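Local coordinates for phosphomethylpyrimidine kinase (Pyrococcus furiosus, PDB 2PB9), which probably makes thiamine monophosphate from its thiazole and pyrimidine halves through this C-terminal ThiN domain, the rest of the enzyme phosphorylating hydroxymethylpyrimidine, at residues Glu20-Val25 / Lys182-Ile187. Residues are numbered along the deposited sequence; the frame is centred on the assembly and turned at random.
Sequences ESINPV and KIKMLI
Ile22 meets three residues of segment 182-187, Ile183, Lys184 and Ile187, and its two branches divide the work. The ethyl branch ends in CD1, which lies 4.2 Å from CG2 of Ile183 and 4.4 Å from CD1 of Ile187, so one methyl serves both apolar neighbours. The other branch, CG2, faces the lysine: Lys184 NZ stands 3.8 Å from Ile22 CG2, and the two side chains run roughly perpendicular to each other. Torsions account for this division. In Ile22, chi1 of 61° sets CG1 between the backbone N and the carbonyl carbon, and the extended chi2 carries CD1 outward to the two isoleucines. Lys184 starts with CG beside its backbone N, then bends at chi3 (133°) and chi4, which brings its ammonium end to the Ile22 methyl although its CB does not point that way. That ammonium is not left to an apolar partner: it forms a salt bridge with Glu18 OE2, one turn before Ile22 on helix 5-21.

The backbones stay apart, with the nearest CA atoms, those of Ile22 and Lys184, separated by 7.9 Å, and the two segments bury 192 Å² between them. Ile22 directly follows helix 5-21, and Asn23, with positive phi (45°), is the first residue to leave helical phi/psi; Asn23 N still bonds to Glu20 O at 2.8 Å. Ile183 also touches Phe19 of helix 5-21 and Val171 of strand 168-173, so it packs between that helix and the sheet. The contact thus joins the C-terminal ends of the first and last helices of this chain, the C-terminal part of the enzyme. Dispersion among the three isoleucines supplies its apolar part, while the bent Lys184 chain places its ammonium both beside the Ile22 methyl and in a salt bridge with Glu18, which suggests that apolar contact and ion pair together join the two helix ends.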
ATOM      1  N   GLU A  20       9.459  19.063  26.384  1.00 34.61           N
ATOM      2  CA  GLU A  20      10.030  17.927  27.096  1.00 35.60           C
ATOM      3  C   GLU A  20       9.474  17.821  28.515  1.00 36.26           C
ATOM      4  O   GLU A  20       9.102  16.740  28.957  1.00 37.35           O
ATOM      5  CB  GLU A  20      11.552  18.053  27.195  1.00 33.59           C
ATOM      6  CG  GLU A  20      12.305  17.876  25.913  1.00 33.87           C
ATOM      7  CD  GLU A  20      13.796  17.995  26.121  1.00 36.18           C
ATOM      8  OE1 GLU A  20      14.223  19.031  26.681  1.00 40.59           O
ATOM      9  OE2 GLU A  20      14.545  17.070  25.728  1.00 33.90           O
ATOM     10  N   SER A  21       9.421  18.941  29.227  1.00 36.08           N
ATOM     11  CA  SER A  21       8.930  18.922  30.596  1.00 37.55           C
ATOM     12  C   SER A  21       7.512  18.362  30.716  1.00 38.07           C
ATOM     13  O   SER A  21       7.229  17.600  31.640  1.00 38.40           O
ATOM     14  CB  SER A  21       9.008  20.322  31.228  1.00 37.11           C
ATOM     15  OG  SER A  21       7.947  21.159  30.806  1.00 38.89           O
ATOM     16  N   ILE A  22       6.620  18.714  29.796  1.00 38.56           N
ATOM     17  CA  ILE A  22       5.254  18.192  29.863  1.00 39.87           C
ATOM     18  C   ILE A  22       5.223  16.702  29.533  1.00 40.11           C
ATOM     19  O   ILE A  22       4.178  16.060  29.607  1.00 39.18           O
ATOM     20  CB  ILE A  22       4.289  18.957  28.922  1.00 40.12           C
ATOM     21  CG1 ILE A  22       4.739  18.839  27.466  1.00 40.81           C
ATOM     22  CG2 ILE A  22       4.219  20.423  29.340  1.00 39.61           C
ATOM     23  CD1 ILE A  22       3.830  19.578  26.500  1.00 39.79           C
ATOM     24  N   ASN A  23       6.386  16.170  29.167  1.00 41.83           N
ATOM     25  CA  ASN A  23       6.562  14.750  28.859  1.00 43.61           C
ATOM     26  C   ASN A  23       5.499  14.109  27.970  1.00 42.74           C
ATOM     27  O   ASN A  23       4.730  13.261  28.420  1.00 42.71           O
ATOM     28  CB  ASN A  23       6.662  13.957  30.164  1.00 46.66           C
ATOM     29  CG  ASN A  23       6.865  12.470  29.928  1.00 51.11           C
ATOM     30  OD1 ASN A  23       7.826  12.060  29.275  1.00 53.00           O
ATOM     31  ND2 ASN A  23       5.955  11.654  30.458  1.00 52.02           N
ATOM     32  N   PRO A  24       5.462  14.493  26.685  1.00 41.92           N
ATOM     33  CA  PRO A  24       4.517  13.992  25.683  1.00 41.39           C
ATOM     34  C   PRO A  24       5.030  12.749  24.949  1.00 41.32           C
ATOM     35  O   PRO A  24       5.359  12.803  23.765  1.00 41.53           O
ATOM     36  CB  PRO A  24       4.385  15.177  24.751  1.00 41.34           C
ATOM     37  CG  PRO A  24       5.809  15.662  24.694  1.00 41.56           C
ATOM     38  CD  PRO A  24       6.248  15.616  26.142  1.00 41.52           C
ATOM     39  N   VAL A  25       5.093  11.625  25.648  1.00 40.40           N
ATOM     40  CA  VAL A  25       5.591  10.405  25.037  1.00 39.70           C
ATOM     41  C   VAL A  25       4.618   9.793  24.027  1.00 39.30           C
ATOM     42  O   VAL A  25       5.027   9.385  22.939  1.00 38.86           O
ATOM     43  CB  VAL A  25       5.931   9.353  26.115  1.00 40.33           C
ATOM     44  CG1 VAL A  25       6.804   8.256  25.519  1.00 39.26           C
ATOM     45  CG2 VAL A  25       6.630  10.027  27.284  1.00 42.08           C
ATOM     46  N   LYS A 182      -1.173  24.464  21.675  1.00 38.76           N
ATOM     47  CA  LYS A 182      -2.137  23.528  21.101  1.00 37.61           C
ATOM     48  C   LYS A 182      -1.823  22.141  21.649  1.00 38.68           C
ATOM     49  O   LYS A 182      -2.716  21.355  21.955  1.00 38.06           O
ATOM     50  CB  LYS A 182      -2.017  23.480  19.572  1.00 36.67           C
ATOM     51  CG  LYS A 182      -2.166  24.794  18.849  1.00 35.17           C
ATOM     52  CD  LYS A 182      -3.589  25.035  18.420  1.00 36.48           C
ATOM     53  CE  LYS A 182      -3.728  26.382  17.727  1.00 37.83           C
ATOM     54  NZ  LYS A 182      -3.329  27.516  18.624  1.00 40.62           N
ATOM     55  N   ILE A 183      -0.534  21.841  21.755  1.00 39.72           N
ATOM     56  CA  ILE A 183      -0.100  20.548  22.250  1.00 42.05           C
ATOM     57  C   ILE A 183      -0.551  20.361  23.688  1.00 44.21           C
ATOM     58  O   ILE A 183      -1.054  19.297  24.063  1.00 44.07           O
ATOM     59  CB  ILE A 183       1.434  20.413  22.165  1.00 42.44           C
ATOM     60  CG1 ILE A 183       1.871  20.489  20.701  1.00 41.62           C
ATOM     61  CG2 ILE A 183       1.888  19.099  22.795  1.00 41.36           C
ATOM     62  CD1 ILE A 183       1.257  19.417  19.812  1.00 40.53           C
ATOM     63  N   LYS A 184      -0.366  21.402  24.493  1.00 46.89           N
ATOM     64  CA  LYS A 184      -0.768  21.360  25.890  1.00 48.98           C
ATOM     65  C   LYS A 184      -2.241  20.961  25.981  1.00 50.95           C
ATOM     66  O   LYS A 184      -2.609  20.118  26.805  1.00 50.72           O
ATOM     67  CB  LYS A 184      -0.526  22.725  26.546  1.00 48.93           C
ATOM     68  CG  LYS A 184       0.938  22.978  26.964  1.00 48.90           C
ATOM     69  CD  LYS A 184       1.177  24.451  27.297  1.00 49.75           C
ATOM     70  CE  LYS A 184       1.948  24.648  28.604  1.00 50.42           C
ATOM     71  NZ  LYS A 184       3.274  23.978  28.610  1.00 51.44           N
HETATM   72  N   MSE A 185      -3.071  21.551  25.122  1.00 52.99           N
HETATM   73  CA  MSE A 185      -4.505  21.252  25.091  1.00 56.33           C
HETATM   74  C   MSE A 185      -4.728  19.768  24.840  1.00 56.15           C
HETATM   75  O   MSE A 185      -5.549  19.118  25.497  1.00 55.09           O
HETATM   76  CB  MSE A 185      -5.197  22.018  23.963  1.00 60.56           C
HETATM   77  CG  MSE A 185      -5.372  23.504  24.166  1.00 67.16           C
HETATM   78 SE   MSE A 185      -6.226  24.285  22.592  1.00 80.36          SE
HETATM   79  CE  MSE A 185      -4.800  25.489  22.040  1.00 74.50           C
ATOM     80  N   LEU A 186      -3.988  19.252  23.865  1.00 56.48           N
ATOM     81  CA  LEU A 186      -4.075  17.855  23.458  1.00 57.03           C
ATOM     82  C   LEU A 186      -3.954  16.891  24.629  1.00 56.71           C
ATOM     83  O   LEU A 186      -4.226  15.702  24.493  1.00 57.12           O
ATOM     84  CB  LEU A 186      -2.991  17.556  22.423  1.00 58.27           C
ATOM     85  CG  LEU A 186      -3.141  16.259  21.636  1.00 58.61           C
ATOM     86  CD1 LEU A 186      -4.503  16.226  20.963  1.00 58.17           C
ATOM     87  CD2 LEU A 186      -2.032  16.162  20.605  1.00 59.70           C
ATOM     88  N   ILE A 187      -3.540  17.408  25.778  1.00 56.71           N
ATOM     89  CA  ILE A 187      -3.409  16.590  26.974  1.00 55.43           C
ATOM     90  C   ILE A 187      -4.537  16.926  27.971  1.00 55.33           C
ATOM     91  O   ILE A 187      -5.355  16.021  28.268  1.00 55.36           O
ATOM     92  CB  ILE A 187      -2.042  16.821  27.632  1.00 54.15           C
ATOM     93  CG1 ILE A 187      -0.938  16.720  26.577  1.00 52.67           C
ATOM     94  CG2 ILE A 187      -1.818  15.797  28.724  1.00 54.20           C
ATOM     95  CD1 ILE A 187       0.452  16.909  27.140  1.00 51.26           C
TER